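PDB 5E9T: glycosyltransferase-stabilizing protein Gtf2 from Streptococcus gordonii, which works with GtfA, in a heterotetramer of two copies each, to attach the first GlcNAc from UDP-GlcNAc to the serine-rich adhesin GspB and recognises that substrate. Local coordinates for residues Leu376-Glu381 against His394-Ser399; Asp295-Leu300 against Leu355-Gly360; Lys286-Leu291 against Ser351-Asp356. One frame throughout, in Å; residues are numbered along the deposited sequence.

Contact 1 of 3, residues Leu376-Glu381 against His394-Ser399; sequences LILGFE and HIFDSS
Gly-379 O is approached by two donors of the opposite segment: Phe-396 N, in a weak, bent hydrogen bond of 2.7 Å with an N-H...O angle of 123°, and the CA-H of Ile-395, whose CA lies 3.5 Å away. One residue further on, Phe-396 O accepts a similar CA-H...O contact from Phe-380 CA. The irregular segment His-394-Ser-399 runs beside strand 376-379 and the turn after it, without regular sheet pairing. On one flank the Phe-380 and Phe-396 rings meet rim to rim, centroids 5.6 Å apart and planes at 44°, neither lying over the other's face. Over one face of Phe-380 sits Ser-399 N, and Leu-378 CB reaches Phe-396 CE2 at 4.1 Å. Further back, Leu-376 crosses the His-394 imidazole at about a right angle. Its CD2 lies at the ring edge, 3.9 Å from NE2, and CD1 approaches obliquely. At the exposed end, Glu-381 makes a salt bridge with Arg-387. Strand 376-379 pairs in parallel with 353-356 in a Rossmann-like alpha/beta domain. Helix 415-428 packs against Leu-376 and His-394, helix 405-409 against Leu-378 and Phe-396, while helix 366-372 lies against Ile-377.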
loop_
_atom_site.group_PDB
_atom_site.type_symbol
_atom_site.label_atom_id
_atom_site.label_comp_id
_atom_site.label_asym_id
_atom_site.label_seq_id
_atom_site.Cartn_x
_atom_site.Cartn_y
_atom_site.Cartn_z
ATOM N N LEU B 376 15.093 -50.576 -12.190
ATOM C CA LEU B 376 14.492 -50.499 -13.515
ATOM C C LEU B 376 13.268 -49.601 -13.463
ATOM O O LEU B 376 12.313 -49.878 -12.726
ATOM C CB LEU B 376 14.095 -51.868 -14.055
ATOM C CG LEU B 376 13.247 -51.621 -15.303
ATOM C CD1 LEU B 376 14.081 -51.032 -16.459
ATOM C CD2 LEU B 376 12.518 -52.876 -15.750
ATOM N N ILE B 377 13.281 -48.551 -14.271
ATOM C CA ILE B 377 12.225 -47.550 -14.290
ATOM C C ILE B 377 11.263 -47.830 -15.437
ATOM O O ILE B 377 11.693 -48.099 -16.567
ATOM C CB ILE B 377 12.835 -46.144 -14.424
ATOM C CG1 ILE B 377 14.041 -46.002 -13.492
ATOM C CG2 ILE B 377 11.777 -45.083 -14.156
ATOM C CD1 ILE B 377 14.895 -44.807 -13.807
ATOM N N LEU B 378 9.955 -47.754 -15.149
ATOM C CA LEU B 378 8.903 -47.757 -16.165
ATOM C C LEU B 378 7.820 -46.768 -15.767
ATOM O O LEU B 378 7.620 -46.492 -14.583
ATOM C CB LEU B 378 8.210 -49.115 -16.350
ATOM C CG LEU B 378 9.008 -50.397 -16.208
ATOM C CD1 LEU B 378 8.134 -51.663 -16.242
ATOM C CD2 LEU B 378 9.905 -50.324 -17.300
ATOM N N GLY B 379 7.072 -46.298 -16.759
ATOM C CA GLY B 379 5.903 -45.476 -16.499
ATOM C C GLY B 379 5.092 -45.325 -17.766
ATOM O O GLY B 379 5.355 -45.980 -18.778
ATOM N N PHE B 380 4.096 -44.445 -17.690
ATOM C CA PHE B 380 3.232 -44.085 -18.803
ATOM C C PHE B 380 3.728 -42.774 -19.399
ATOM O O PHE B 380 4.706 -42.210 -18.927
ATOM C CB PHE B 380 1.791 -44.003 -18.313
ATOM C CG PHE B 380 1.364 -45.222 -17.554
ATOM C CD1 PHE B 380 0.800 -45.131 -16.300
ATOM C CD2 PHE B 380 1.565 -46.470 -18.087
ATOM C CE1 PHE B 380 0.431 -46.277 -15.611
ATOM C CE2 PHE B 380 1.204 -47.607 -17.405
ATOM C CZ PHE B 380 0.637 -47.509 -16.168
ATOM N N GLU B 381 3.058 -42.277 -20.446
ATOM C CA GLU B 381 3.623 -41.118 -21.135
ATOM C C GLU B 381 3.625 -39.879 -20.253
ATOM O O GLU B 381 4.508 -39.025 -20.399
ATOM C CB GLU B 381 2.900 -40.819 -22.447
ATOM C CG GLU B 381 3.477 -39.592 -23.166
ATOM C CD GLU B 381 4.743 -39.901 -23.954
ATOM O OE1 GLU B 381 4.763 -40.917 -24.677
ATOM O OE2 GLU B 381 5.725 -39.139 -23.843
ATOM N N HIS B 394 10.241 -49.447 -22.432
ATOM C CA HIS B 394 9.727 -49.434 -21.078
ATOM C C HIS B 394 8.582 -48.441 -20.877
ATOM O O HIS B 394 7.705 -48.688 -20.035
ATOM C CB HIS B 394 10.917 -49.178 -20.144
ATOM C CG HIS B 394 11.871 -50.333 -20.091
ATOM N ND1 HIS B 394 12.550 -50.799 -21.197
ATOM C CD2 HIS B 394 12.198 -51.164 -19.074
ATOM C CE1 HIS B 394 13.286 -51.840 -20.846
ATOM N NE2 HIS B 394 13.088 -52.084 -19.562
ATOM N N ILE B 395 8.545 -47.352 -21.651
ATOM C CA ILE B 395 7.513 -46.336 -21.471
ATOM C C ILE B 395 6.178 -46.842 -22.005
ATOM O O ILE B 395 6.115 -47.694 -22.901
ATOM C CB ILE B 395 7.912 -45.016 -22.159
ATOM C CG1 ILE B 395 6.957 -43.889 -21.757
ATOM C CG2 ILE B 395 7.880 -45.164 -23.667
ATOM C CD1 ILE B 395 7.594 -42.527 -21.716
ATOM N N PHE B 396 5.094 -46.299 -21.462
ATOM C CA PHE B 396 3.749 -46.693 -21.841
ATOM C C PHE B 396 2.947 -45.466 -22.227
ATOM O O PHE B 396 3.358 -44.330 -21.988
ATOM C CB PHE B 396 3.042 -47.407 -20.698
ATOM C CG PHE B 396 3.769 -48.592 -20.210
ATOM C CD1 PHE B 396 4.341 -49.478 -21.098
ATOM C CD2 PHE B 396 3.970 -48.769 -18.860
ATOM C CE1 PHE B 396 5.046 -50.562 -20.643
ATOM C CE2 PHE B 396 4.686 -49.823 -18.407
ATOM C CZ PHE B 396 5.224 -50.730 -19.293
ATOM N N ASP B 397 1.795 -45.708 -22.842
ATOM C CA ASP B 397 0.841 -44.634 -23.060
ATOM C C ASP B 397 0.153 -44.281 -21.747
ATOM O O ASP B 397 0.315 -44.961 -20.735
ATOM C CB ASP B 397 -0.200 -45.042 -24.092
ATOM C CG ASP B 397 0.347 -45.079 -25.474
ATOM O OD1 ASP B 397 1.462 -44.573 -25.695
ATOM O OD2 ASP B 397 -0.358 -45.627 -26.339
ATOM N N SER B 398 -0.713 -43.272 -21.789
ATOM C CA SER B 398 -1.287 -42.806 -20.532
ATOM C C SER B 398 -2.449 -43.748 -20.300
ATOM O O SER B 398 -3.578 -43.504 -20.710
ATOM C CB SER B 398 -1.775 -41.363 -20.632
ATOM O OG SER B 398 -0.709 -40.435 -20.542
ATOM N N SER B 399 -2.151 -44.813 -19.571
ATOM C CA SER B 399 -3.078 -45.909 -19.357
ATOM C C SER B 399 -3.820 -46.324 -20.630
ATOM O O SER B 399 -4.910 -46.901 -20.542
ATOM C CB SER B 399 -4.071 -45.572 -18.248
ATOM O OG SER B 399 -5.268 -46.320 -18.386
#

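Contact 2 of 3, residues Asp295-Leu300 against Leu355-Gly360; sequences DQIEGL and LDINHG
His-359 ND1 donates to Gln-296 O in a nearly straight hydrogen bond of 2.7 Å, the angle at hydrogen being 164°. The carbonyl oxygen lies close to the imidazole plane, which helps to fix the rotation of the ring with ND1 facing the 295-300 loop; the donor sits 26° off the carbonyl plane. Two residues on, the direction is reversed: Glu-298 N gives its hydrogen to Ile-357 O at 2.8 Å. The two loops are therefore tied by one side-chain and one backbone bond, each loop supplying one donor and one acceptor. Ile-297 lies between the two bonded residues of its loop, its CA 4.1 Å from Asn-358 CA, and opens a type II turn that runs to Leu-300. Gly-299, with a positive phi, occupies the N-cap of helix 300-306. Both loops leave the C-terminal ends of parallel strands, 287-291 and 353-356, of a Rossmann-like alpha/beta domain, and the first leads into helix 300-306. Glu-298 CB lies 3.4 Å from His-359 CE1, but the chain then bends at chi2 (-64°) and the carboxylate leads away, its plane almost perpendicular to the imidazole; OE2 and NE2 remain 6.5 Å apart. The carboxylate end instead approaches Phe-380 and Ser-399. On the inner side, Ile-297 crosses Ile-357 obliquely, its CG2 methyl set against CB, CG1 and CD1. Leu-300 CD1 adds a looser contact with Ile-357 CD1 at 4.3 Å. Beyond this apolar patch, Ile-314 of strand 311-315 touches both Ile-297 and Leu-300, and Ile-290 of strand 287-291 touches Ile-357.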
loop_
_atom_site.group_PDB
_atom_site.type_symbol
_atom_site.label_atom_id
_atom_site.label_comp_id
_atom_site.label_asym_id
_atom_site.label_seq_id
_atom_site.Cartn_x
_atom_site.Cartn_y
_atom_site.Cartn_z
ATOM N N ASP B 295 -1.846 -37.318 -4.747
ATOM C CA ASP B 295 -2.455 -38.347 -5.532
ATOM C C ASP B 295 -3.333 -37.739 -6.662
ATOM O O ASP B 295 -3.560 -36.539 -6.693
ATOM C CB ASP B 295 -3.234 -39.260 -4.559
ATOM C CG ASP B 295 -4.104 -38.491 -3.606
ATOM O OD1 ASP B 295 -3.601 -38.049 -2.552
ATOM O OD2 ASP B 295 -5.302 -38.344 -3.906
ATOM N N GLN B 296 -3.805 -38.581 -7.582
ATOM C CA GLN B 296 -3.415 -39.975 -7.488
ATOM C C GLN B 296 -2.556 -40.519 -8.597
ATOM O O GLN B 296 -2.673 -40.184 -9.783
ATOM C CB GLN B 296 -4.648 -40.851 -7.306
ATOM C CG GLN B 296 -4.309 -42.152 -6.586
ATOM C CD GLN B 296 -4.945 -43.320 -7.208
ATOM O OE1 GLN B 296 -5.265 -43.325 -8.398
ATOM N NE2 GLN B 296 -5.119 -44.363 -6.431
ATOM N N ILE B 297 -1.673 -41.397 -8.130
ATOM C CA ILE B 297 -0.794 -42.208 -8.946
ATOM C C ILE B 297 -1.673 -42.840 -10.010
ATOM O O ILE B 297 -2.654 -43.520 -9.689
ATOM C CB ILE B 297 -0.115 -43.281 -8.074
ATOM C CG1 ILE B 297 0.814 -42.657 -7.021
ATOM C CG2 ILE B 297 0.530 -44.315 -8.934
ATOM C CD1 ILE B 297 0.109 -42.298 -5.714
ATOM N N GLU B 298 -1.327 -42.648 -11.275
ATOM C CA GLU B 298 -2.231 -43.078 -12.328
ATOM C C GLU B 298 -2.180 -44.596 -12.417
ATOM O O GLU B 298 -1.122 -45.174 -12.687
ATOM C CB GLU B 298 -1.854 -42.422 -13.656
ATOM C CG GLU B 298 -2.882 -42.573 -14.769
ATOM C CD GLU B 298 -3.080 -44.011 -15.192
ATOM O OE1 GLU B 298 -4.237 -44.395 -15.453
ATOM O OE2 GLU B 298 -2.079 -44.757 -15.240
ATOM N N GLY B 299 -3.323 -45.235 -12.196
ATOM C CA GLY B 299 -3.424 -46.679 -12.303
ATOM C C GLY B 299 -2.718 -47.462 -11.220
ATOM O O GLY B 299 -2.170 -48.538 -11.497
ATOM N N LEU B 300 -2.713 -46.957 -9.989
ATOM C CA LEU B 300 -2.129 -47.740 -8.908
ATOM C C LEU B 300 -3.030 -48.917 -8.552
ATOM O O LEU B 300 -2.580 -50.066 -8.539
ATOM C CB LEU B 300 -1.866 -46.850 -7.700
ATOM C CG LEU B 300 -1.083 -47.448 -6.539
ATOM C CD1 LEU B 300 0.235 -48.114 -6.956
ATOM C CD2 LEU B 300 -0.844 -46.305 -5.593
ATOM N N LEU B 355 8.462 -47.404 -10.565
ATOM C CA LEU B 355 7.404 -47.102 -11.516
ATOM C C LEU B 355 7.182 -45.596 -11.496
ATOM O O LEU B 355 6.904 -45.030 -10.434
ATOM C CB LEU B 355 6.123 -47.850 -11.149
ATOM C CG LEU B 355 6.176 -49.373 -11.067
ATOM C CD1 LEU B 355 5.199 -49.911 -10.017
ATOM C CD2 LEU B 355 5.904 -49.992 -12.435
ATOM N N ASP B 356 7.280 -44.934 -12.649
ATOM C CA ASP B 356 7.067 -43.490 -12.643
ATOM C C ASP B 356 5.603 -43.338 -13.025
ATOM O O ASP B 356 5.240 -43.179 -14.189
ATOM C CB ASP B 356 8.012 -42.797 -13.617
ATOM C CG ASP B 356 8.203 -41.329 -13.307
ATOM O OD1 ASP B 356 7.915 -40.925 -12.159
ATOM O OD2 ASP B 356 8.657 -40.585 -14.202
ATOM N N ILE B 357 4.770 -43.386 -11.990
ATOM C CA ILE B 357 3.323 -43.470 -12.133
ATOM C C ILE B 357 2.586 -42.270 -11.563
ATOM O O ILE B 357 1.371 -42.146 -11.783
ATOM C CB ILE B 357 2.826 -44.773 -11.484
ATOM C CG1 ILE B 357 3.669 -45.010 -10.230
ATOM C CG2 ILE B 357 3.026 -45.932 -12.432
ATOM C CD1 ILE B 357 3.261 -46.189 -9.401
ATOM N N ASN B 358 3.268 -41.402 -10.822
ATOM C CA ASN B 358 2.660 -40.334 -10.045
ATOM C C ASN B 358 2.286 -39.143 -10.923
ATOM O O ASN B 358 2.709 -39.016 -12.075
ATOM C CB ASN B 358 3.575 -39.899 -8.903
ATOM C CG ASN B 358 5.017 -39.783 -9.322
ATOM O OD1 ASN B 358 5.366 -40.063 -10.466
ATOM N ND2 ASN B 358 5.868 -39.364 -8.395
ATOM N N HIS B 359 1.456 -38.277 -10.355
ATOM C CA HIS B 359 1.015 -37.041 -10.976
ATOM C C HIS B 359 1.614 -35.850 -10.239
ATOM O O HIS B 359 2.013 -35.947 -9.074
ATOM C CB HIS B 359 -0.515 -36.941 -10.974
ATOM C CG HIS B 359 -1.165 -37.627 -12.132
ATOM N ND1 HIS B 359 -2.048 -38.674 -11.985
ATOM C CD2 HIS B 359 -1.058 -37.412 -13.464
ATOM C CE1 HIS B 359 -2.458 -39.073 -13.176
ATOM N NE2 HIS B 359 -1.870 -38.324 -14.091
ATOM N N GLY B 360 1.708 -34.727 -10.946
ATOM C CA GLY B 360 2.297 -33.541 -10.357
ATOM C C GLY B 360 3.805 -33.504 -10.543
ATOM O O GLY B 360 4.359 -34.097 -11.470
#

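Contact 3 of 3, residues Lys286-Leu291 against Ser351-Asp356; sequences KDALIL and SDIYLD
Tyr-354 lays its ring across the backbone of strand 287-291, with Leu-289 O over one face and its hydroxyl reaching the strand end. The two strands run in the same direction, 42° apart with an axis approach of 5.3 Å, and lie side by side, only loosely bridged, in what is consistent with a Rossmann-like core: the chain passes from 287-291 through 311-315 and 333-336 and returns on the other side as 353-356. CG of Tyr-354 is anti to the backbone N (chi1 -174°), and the ring beyond it lies against 287-291. Leu-289 CG flanks the ring near CD1 at 4.5 Å, and Leu-291 CG lies 4.3 Å from CE1. On the other side of the strand pair, Ile-353 and Leu-355 meet Ala-288 and Ile-290. Ile-353 holds CG1 in the crowded position between backbone N and carbonyl carbon, near Asp-287 O; its CD1 rests against Ala-288 CB at 3.5 Å. Ile-290 CD1 touches Leu-355 CB at the same 3.5 Å. Ser-351 places CB and OG beside Leu-289 CB, while OG itself bonds to Leu-347 O of helix 341-350. Asp-352 takes little part in the packing; its carboxylate is held in salt bridges by Arg-280 and Arg-285. Helices 341-350 and 366-372 cover the side bearing Tyr-354 and Leu-291. A side chain makes the clear hydrogen bond between the segments: Leu-291 N donates to Tyr-354 OH at 3.1 Å, with an N-H...O angle of 157°.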
loop_
_atom_site.group_PDB
_atom_site.type_symbol
_atom_site.label_atom_id
_atom_site.label_comp_id
_atom_site.label_asym_id
_atom_site.label_seq_id
_atom_site.Cartn_x
_atom_site.Cartn_y
_atom_site.Cartn_z
ATOM N N LYS B 286 11.403 -57.899 -4.957
ATOM C CA LYS B 286 9.955 -57.954 -4.984
ATOM C C LYS B 286 9.288 -56.600 -4.799
ATOM O O LYS B 286 8.057 -56.538 -4.733
ATOM C CB LYS B 286 9.488 -58.890 -3.863
ATOM C CG LYS B 286 10.475 -59.952 -3.508
ATOM C CD LYS B 286 10.380 -60.394 -2.055
ATOM C CE LYS B 286 11.109 -59.515 -1.140
ATOM N NZ LYS B 286 10.677 -59.646 0.267
ATOM N N ASP B 287 10.055 -55.526 -4.705
ATOM C CA ASP B 287 9.589 -54.327 -4.029
ATOM C C ASP B 287 9.519 -53.124 -4.963
ATOM O O ASP B 287 10.388 -52.926 -5.820
ATOM C CB ASP B 287 10.490 -54.038 -2.830
ATOM C CG ASP B 287 10.716 -55.274 -1.966
ATOM O OD1 ASP B 287 9.718 -55.854 -1.491
ATOM O OD2 ASP B 287 11.879 -55.694 -1.788
ATOM N N ALA B 288 8.466 -52.331 -4.786
ATOM C CA ALA B 288 8.238 -51.108 -5.537
ATOM C C ALA B 288 8.600 -49.903 -4.685
ATOM O O ALA B 288 8.483 -49.929 -3.458
ATOM C CB ALA B 288 6.780 -50.990 -5.994
ATOM N N LEU B 289 9.084 -48.857 -5.349
ATOM C CA LEU B 289 9.324 -47.578 -4.696
ATOM C C LEU B 289 8.819 -46.472 -5.602
ATOM O O LEU B 289 9.302 -46.330 -6.729
ATOM C CB LEU B 289 10.803 -47.371 -4.386
ATOM C CG LEU B 289 11.062 -45.971 -3.872
ATOM C CD1 LEU B 289 10.393 -45.779 -2.515
ATOM C CD2 LEU B 289 12.558 -45.706 -3.798
ATOM N N ILE B 290 7.849 -45.699 -5.115
ATOM C CA ILE B 290 7.337 -44.536 -5.830
ATOM C C ILE B 290 7.429 -43.327 -4.915
ATOM O O ILE B 290 7.102 -43.409 -3.726
ATOM C CB ILE B 290 5.879 -44.718 -6.304
ATOM C CG1 ILE B 290 5.597 -46.171 -6.692
ATOM C CG2 ILE B 290 5.581 -43.759 -7.452
ATOM C CD1 ILE B 290 6.414 -46.683 -7.852
ATOM N N LEU B 291 7.853 -42.202 -5.476
ATOM C CA LEU B 291 7.896 -40.933 -4.764
ATOM C C LEU B 291 6.888 -39.993 -5.406
ATOM O O LEU B 291 7.040 -39.622 -6.574
ATOM C CB LEU B 291 9.294 -40.330 -4.807
ATOM C CG LEU B 291 10.321 -41.128 -4.028
ATOM C CD1 LEU B 291 11.612 -40.343 -3.980
ATOM C CD2 LEU B 291 9.788 -41.450 -2.637
ATOM N N SER B 351 14.160 -51.601 -2.881
ATOM C CA SER B 351 13.311 -51.688 -4.062
ATOM C C SER B 351 14.189 -51.728 -5.301
ATOM O O SER B 351 15.138 -50.946 -5.416
ATOM C CB SER B 351 12.348 -50.505 -4.142
ATOM O OG SER B 351 11.884 -50.136 -2.864
ATOM N N ASP B 352 13.919 -52.680 -6.192
ATOM C CA ASP B 352 14.639 -52.789 -7.453
ATOM C C ASP B 352 13.875 -52.287 -8.671
ATOM O O ASP B 352 14.387 -52.404 -9.789
ATOM C CB ASP B 352 15.105 -54.226 -7.657
ATOM C CG ASP B 352 16.275 -54.550 -6.776
ATOM O OD1 ASP B 352 17.015 -53.600 -6.435
ATOM O OD2 ASP B 352 16.469 -55.727 -6.424
ATOM N N ILE B 353 12.668 -51.761 -8.504
ATOM C CA ILE B 353 11.995 -51.065 -9.590
ATOM C C ILE B 353 11.658 -49.663 -9.113
ATOM O O ILE B 353 11.586 -49.387 -7.913
ATOM C CB ILE B 353 10.720 -51.791 -10.070
ATOM C CG1 ILE B 353 9.714 -51.925 -8.927
ATOM C CG2 ILE B 353 11.055 -53.144 -10.670
ATOM C CD1 ILE B 353 8.668 -50.834 -8.926
ATOM N N TYR B 354 11.459 -48.764 -10.074
ATOM C CA TYR B 354 10.769 -47.507 -9.815
ATOM C C TYR B 354 9.740 -47.320 -10.918
ATOM O O TYR B 354 10.101 -47.056 -12.069
ATOM C CB TYR B 354 11.738 -46.322 -9.755
ATOM C CG TYR B 354 11.056 -45.031 -9.346
ATOM C CD1 TYR B 354 11.227 -44.501 -8.079
ATOM C CD2 TYR B 354 10.233 -44.349 -10.223
ATOM C CE1 TYR B 354 10.588 -43.326 -7.701
ATOM C CE2 TYR B 354 9.597 -43.183 -9.855
ATOM C CZ TYR B 354 9.775 -42.673 -8.596
ATOM O OH TYR B 354 9.134 -41.506 -8.247
ATOM N N LEU B 355 8.462 -47.404 -10.565
ATOM C CA LEU B 355 7.404 -47.102 -11.516
ATOM C C LEU B 355 7.182 -45.596 -11.496
ATOM O O LEU B 355 6.904 -45.030 -10.434
ATOM C CB LEU B 355 6.123 -47.850 -11.149
ATOM C CG LEU B 355 6.176 -49.373 -11.067
ATOM C CD1 LEU B 355 5.199 -49.911 -10.017
ATOM C CD2 LEU B 355 5.904 -49.992 -12.435
ATOM N N ASP B 356 7.280 -44.934 -12.649
ATOM C CA ASP B 356 7.067 -43.490 -12.643
ATOM C C ASP B 356 5.603 -43.338 -13.025
ATOM O O ASP B 356 5.240 -43.179 -14.189
ATOM C CB ASP B 356 8.012 -42.797 -13.617
ATOM C CG ASP B 356 8.203 -41.329 -13.307
ATOM O OD1 ASP B 356 7.915 -40.925 -12.159
ATOM O OD2 ASP B 356 8.657 -40.585 -14.202
#

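How the contacts relate
Strand 353-356 joins the three contacts: it lies beside 287-291 in contact 3, runs into the loop of contact 2, and pairs with 376-379 of contact 1, where Leu-376 O probably accepts a hydrogen bond from Tyr-354 N. All the touching residues of contact 3 are buried, and it is mainly apolar. Contacts 1 and 2 are only partly buried and rely more on backbone carbonyls; contact 2 lies beyond the strand ends and has two sound hydrogen bonds, contact 1 lies along 376-379 with a weak one and aromatic rims. Contact 3 thus joins two strands through apolar side chains, contact 2 two loops through polar bonds, and contact 1 a strand and a loop.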